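Local coordinates for protein necrotic enteritis toxin B (Clostridium perfringens, PDB 4I0N) that probably forms pores in host cell membranes as a secreted bacterial toxin with the alpha-hemolysin fold, at residues L60-K68 / K80-V89. Numbering follows the deposited sequence.
Sequences LEGFIPSDK and KWPETYRINV
I64 lies against the edge of the Y85 ring, its CG2 in the ring plane and 3.6 Å from CE1, the two side chains running past each other in opposite directions. With Y85 CG anti to its own carbonyl carbon (chi1 -63°), the ring extends along 60-68 as far as S66, where OH comes 3.3 Å from S66 CA and hydrogen-bonds the L215 carbonyl. Toward the start of strand 60-65, L60 CD2 touches both I87 CG2 and V89 CG2, each at 3.9 Å, while I64 CD1 approaches I87 CD1. These branches meet between two facing beta-sheets, as in a beta-sandwich; the axes of the short strands 60-65 and 84-89 come within 9.7 Å, their directions 145° apart. Beyond the corner at E83, P82 CG packs on S66 CB. The K80 chain, bent at chi3 and chi4, curls its NZ onto D67, forming a 2.7 Å salt bridge to OD2 from above the carboxylate plane and a 3.1 Å hydrogen bond to the D67 carbonyl O. A water accepts from the same NZ and links it to S66 O; D247 adds a second carboxylate. Thus apolar contacts join the sheets, while one ammonium, whose charge two acidic groups would stabilise, ties the turn after strand 60-65 to 80-82.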
loop_
_atom_site.group_PDB
_atom_site.type_symbol
_atom_site.label_atom_id
_atom_site.label_comp_id
_atom_site.label_asym_id
_atom_site.label_seq_id
_atom_site.Cartn_x
_atom_site.Cartn_y
_atom_site.Cartn_z
ATOM N N LEU A 60 -6.910 4.503 5.147
ATOM C CA LEU A 60 -7.082 3.627 3.982
ATOM C C LEU A 60 -6.691 2.202 4.363
ATOM O O LEU A 60 -5.574 1.977 4.865
ATOM C CB LEU A 60 -6.211 4.116 2.803
ATOM C CG LEU A 60 -6.091 3.108 1.655
ATOM C CD1 LEU A 60 -7.455 2.886 0.976
ATOM C CD2 LEU A 60 -5.039 3.564 0.617
ATOM N N GLU A 61 -7.598 1.247 4.157
ATOM C CA GLU A 61 -7.263 -0.165 4.301
ATOM C C GLU A 61 -7.635 -0.863 3.035
ATOM O O GLU A 61 -8.663 -0.554 2.421
ATOM C CB GLU A 61 -8.086 -0.819 5.412
ATOM C CG GLU A 61 -7.937 -0.217 6.737
ATOM C CD GLU A 61 -9.016 -0.742 7.646
ATOM O OE1 GLU A 61 -10.058 -0.065 7.778
ATOM O OE2 GLU A 61 -8.844 -1.868 8.159
ATOM N N GLY A 62 -6.832 -1.832 2.643
ATOM C CA GLY A 62 -7.146 -2.477 1.391
ATOM C C GLY A 62 -6.422 -3.766 1.161
ATOM O O GLY A 62 -5.831 -4.352 2.077
ATOM N N PHE A 63 -6.501 -4.215 -0.077
ATOM C CA PHE A 63 -5.844 -5.440 -0.452
ATOM C C PHE A 63 -5.509 -5.407 -1.930
ATOM O O PHE A 63 -6.345 -5.013 -2.760
ATOM C CB PHE A 63 -6.723 -6.645 -0.158
ATOM C CG PHE A 63 -6.029 -7.949 -0.394
ATOM C CD1 PHE A 63 -5.056 -8.409 0.516
ATOM C CD2 PHE A 63 -6.295 -8.697 -1.530
ATOM C CE1 PHE A 63 -4.399 -9.620 0.292
ATOM C CE2 PHE A 63 -5.637 -9.922 -1.760
ATOM C CZ PHE A 63 -4.682 -10.375 -0.846
ATOM N N ILE A 64 -4.287 -5.838 -2.242
ATOM C CA ILE A 64 -3.847 -6.008 -3.622
ATOM C C ILE A 64 -3.378 -7.465 -3.776
ATOM O O ILE A 64 -2.380 -7.864 -3.141
ATOM C CB ILE A 64 -2.695 -5.036 -4.020
ATOM C CG1 ILE A 64 -3.076 -3.569 -3.784
ATOM C CG2 ILE A 64 -2.291 -5.266 -5.480
ATOM C CD1 ILE A 64 -1.873 -2.564 -3.749
ATOM N N PRO A 65 -4.079 -8.266 -4.597
ATOM C CA PRO A 65 -3.654 -9.675 -4.775
ATOM C C PRO A 65 -2.260 -9.767 -5.395
ATOM O O PRO A 65 -1.862 -8.877 -6.155
ATOM C CB PRO A 65 -4.682 -10.270 -5.758
ATOM C CG PRO A 65 -5.694 -9.212 -5.997
ATOM C CD PRO A 65 -5.241 -7.905 -5.439
ATOM N N SER A 66 -1.511 -10.813 -5.044
ATOM C CA SER A 66 -0.149 -10.935 -5.567
ATOM C C SER A 66 -0.177 -11.332 -7.042
ATOM O O SER A 66 0.722 -10.980 -7.810
ATOM C CB SER A 66 0.662 -11.975 -4.772
ATOM O OG SER A 66 0.095 -13.280 -4.886
ATOM N N ASP A 67 -1.203 -12.093 -7.407
ATOM C CA ASP A 67 -1.302 -12.717 -8.736
ATOM C C ASP A 67 -0.057 -13.521 -9.100
ATOM O O ASP A 67 0.338 -13.595 -10.266
ATOM C CB ASP A 67 -1.594 -11.666 -9.807
ATOM C CG ASP A 67 -2.067 -12.277 -11.103
ATOM O OD1 ASP A 67 -2.914 -13.190 -11.053
ATOM O OD2 ASP A 67 -1.563 -11.875 -12.163
ATOM N N LYS A 68 0.556 -14.159 -8.105
ATOM C CA LYS A 68 1.696 -15.038 -8.387
ATOM C C LYS A 68 1.229 -16.188 -9.262
ATOM O O LYS A 68 0.189 -16.781 -9.001
ATOM C CB LYS A 68 2.277 -15.627 -7.102
ATOM C CG LYS A 68 3.597 -16.349 -7.329
ATOM C CD LYS A 68 3.810 -17.496 -6.334
ATOM C CE LYS A 68 3.184 -18.768 -6.800
ATOM N NZ LYS A 68 3.473 -19.887 -5.883
ATOM N N LYS A 80 5.799 -15.587 -12.352
ATOM C CA LYS A 80 5.495 -14.172 -12.275
ATOM C C LYS A 80 5.182 -13.816 -10.823
ATOM O O LYS A 80 4.367 -14.489 -10.180
ATOM C CB LYS A 80 4.308 -13.822 -13.185
ATOM C CG LYS A 80 4.041 -12.316 -13.222
ATOM C CD LYS A 80 2.888 -11.954 -14.121
ATOM C CE LYS A 80 1.522 -12.357 -13.536
ATOM N NZ LYS A 80 1.129 -11.512 -12.358
ATOM N N TRP A 81 5.771 -12.731 -10.318
ATOM C CA TRP A 81 5.666 -12.413 -8.893
ATOM C C TRP A 81 5.707 -10.888 -8.716
ATOM O O TRP A 81 6.199 -10.190 -9.605
ATOM C CB TRP A 81 6.790 -13.122 -8.109
ATOM C CG TRP A 81 8.169 -12.667 -8.480
ATOM C CD1 TRP A 81 8.891 -13.016 -9.593
ATOM C CD2 TRP A 81 8.973 -11.747 -7.748
ATOM N NE1 TRP A 81 10.119 -12.377 -9.578
ATOM C CE2 TRP A 81 10.180 -11.572 -8.470
ATOM C CE3 TRP A 81 8.783 -11.035 -6.549
ATOM C CZ2 TRP A 81 11.209 -10.726 -8.031
ATOM C CZ3 TRP A 81 9.805 -10.203 -6.096
ATOM C CH2 TRP A 81 11.014 -10.060 -6.843
ATOM N N PRO A 82 5.133 -10.373 -7.609
ATOM C CA PRO A 82 5.063 -8.921 -7.432
ATOM C C PRO A 82 6.325 -8.366 -6.777
ATOM O O PRO A 82 6.659 -8.725 -5.634
ATOM C CB PRO A 82 3.845 -8.745 -6.521
ATOM C CG PRO A 82 3.858 -9.962 -5.670
ATOM C CD PRO A 82 4.314 -11.087 -6.611
ATOM N N GLU A 83 7.037 -7.518 -7.513
ATOM C CA GLU A 83 8.286 -6.978 -7.005
ATOM C C GLU A 83 8.047 -5.675 -6.254
ATOM O O GLU A 83 8.768 -5.386 -5.294
ATOM C CB GLU A 83 9.321 -6.831 -8.132
ATOM C CG GLU A 83 10.737 -6.427 -7.644
ATOM C CD GLU A 83 10.903 -4.925 -7.446
ATOM O OE1 GLU A 83 10.059 -4.143 -7.955
ATOM O OE2 GLU A 83 11.883 -4.528 -6.769
ATOM N N THR A 84 7.046 -4.898 -6.681
ATOM C CA THR A 84 6.685 -3.632 -6.010
ATOM C C THR A 84 5.171 -3.435 -5.998
ATOM O O THR A 84 4.509 -3.542 -7.046
ATOM C CB THR A 84 7.366 -2.356 -6.660
ATOM O OG1 THR A 84 8.798 -2.427 -6.502
ATOM C CG2 THR A 84 6.860 -1.062 -5.975
ATOM N N TYR A 85 4.624 -3.140 -4.815
ATOM C CA TYR A 85 3.282 -2.571 -4.744
ATOM C C TYR A 85 3.393 -1.047 -4.536
ATOM O O TYR A 85 4.058 -0.603 -3.618
ATOM C CB TYR A 85 2.522 -3.160 -3.572
ATOM C CG TYR A 85 2.279 -4.639 -3.629
ATOM C CD1 TYR A 85 1.068 -5.145 -4.138
ATOM C CD2 TYR A 85 3.217 -5.541 -3.107
ATOM C CE1 TYR A 85 0.803 -6.524 -4.150
ATOM C CE2 TYR A 85 2.969 -6.940 -3.127
ATOM C CZ TYR A 85 1.757 -7.409 -3.648
ATOM O OH TYR A 85 1.497 -8.768 -3.648
ATOM N N ARG A 86 2.711 -0.266 -5.369
ATOM C CA ARG A 86 2.676 1.187 -5.221
ATOM C C ARG A 86 1.272 1.650 -4.861
ATOM O O ARG A 86 0.275 1.241 -5.502
ATOM C CB ARG A 86 3.106 1.882 -6.501
ATOM C CG ARG A 86 3.094 3.425 -6.343
ATOM C CD ARG A 86 3.764 4.092 -7.540
ATOM N NE ARG A 86 5.194 3.821 -7.536
ATOM C CZ ARG A 86 6.043 4.180 -8.499
ATOM N NH1 ARG A 86 5.615 4.837 -9.568
ATOM N NH2 ARG A 86 7.334 3.877 -8.388
ATOM N N ILE A 87 1.196 2.498 -3.840
ATOM C CA ILE A 87 -0.095 3.021 -3.382
ATOM C C ILE A 87 0.012 4.536 -3.474
ATOM O O ILE A 87 0.892 5.131 -2.866
ATOM C CB ILE A 87 -0.421 2.563 -1.929
ATOM C CG1 ILE A 87 -0.756 1.060 -1.888
ATOM C CG2 ILE A 87 -1.613 3.368 -1.326
ATOM C CD1 ILE A 87 0.426 0.154 -1.695
ATOM N N ASN A 88 -0.889 5.152 -4.240
ATOM C CA ASN A 88 -0.934 6.607 -4.312
ATOM C C ASN A 88 -2.267 7.046 -3.727
ATOM O O ASN A 88 -3.314 6.456 -4.039
ATOM C CB ASN A 88 -0.861 7.106 -5.750
ATOM C CG ASN A 88 0.399 6.683 -6.480
ATOM O OD1 ASN A 88 1.476 6.550 -5.904
ATOM N ND2 ASN A 88 0.264 6.482 -7.777
ATOM N N VAL A 89 -2.231 8.072 -2.885
ATOM C CA VAL A 89 -3.454 8.663 -2.400
ATOM C C VAL A 89 -3.398 10.140 -2.809
ATOM O O VAL A 89 -2.501 10.864 -2.384
ATOM C CB VAL A 89 -3.597 8.489 -0.871
ATOM C CG1 VAL A 89 -4.865 9.140 -0.394
ATOM C CG2 VAL A 89 -3.621 6.989 -0.483
HETATM O O HOH W 1 2.616 -11.227 -9.899
#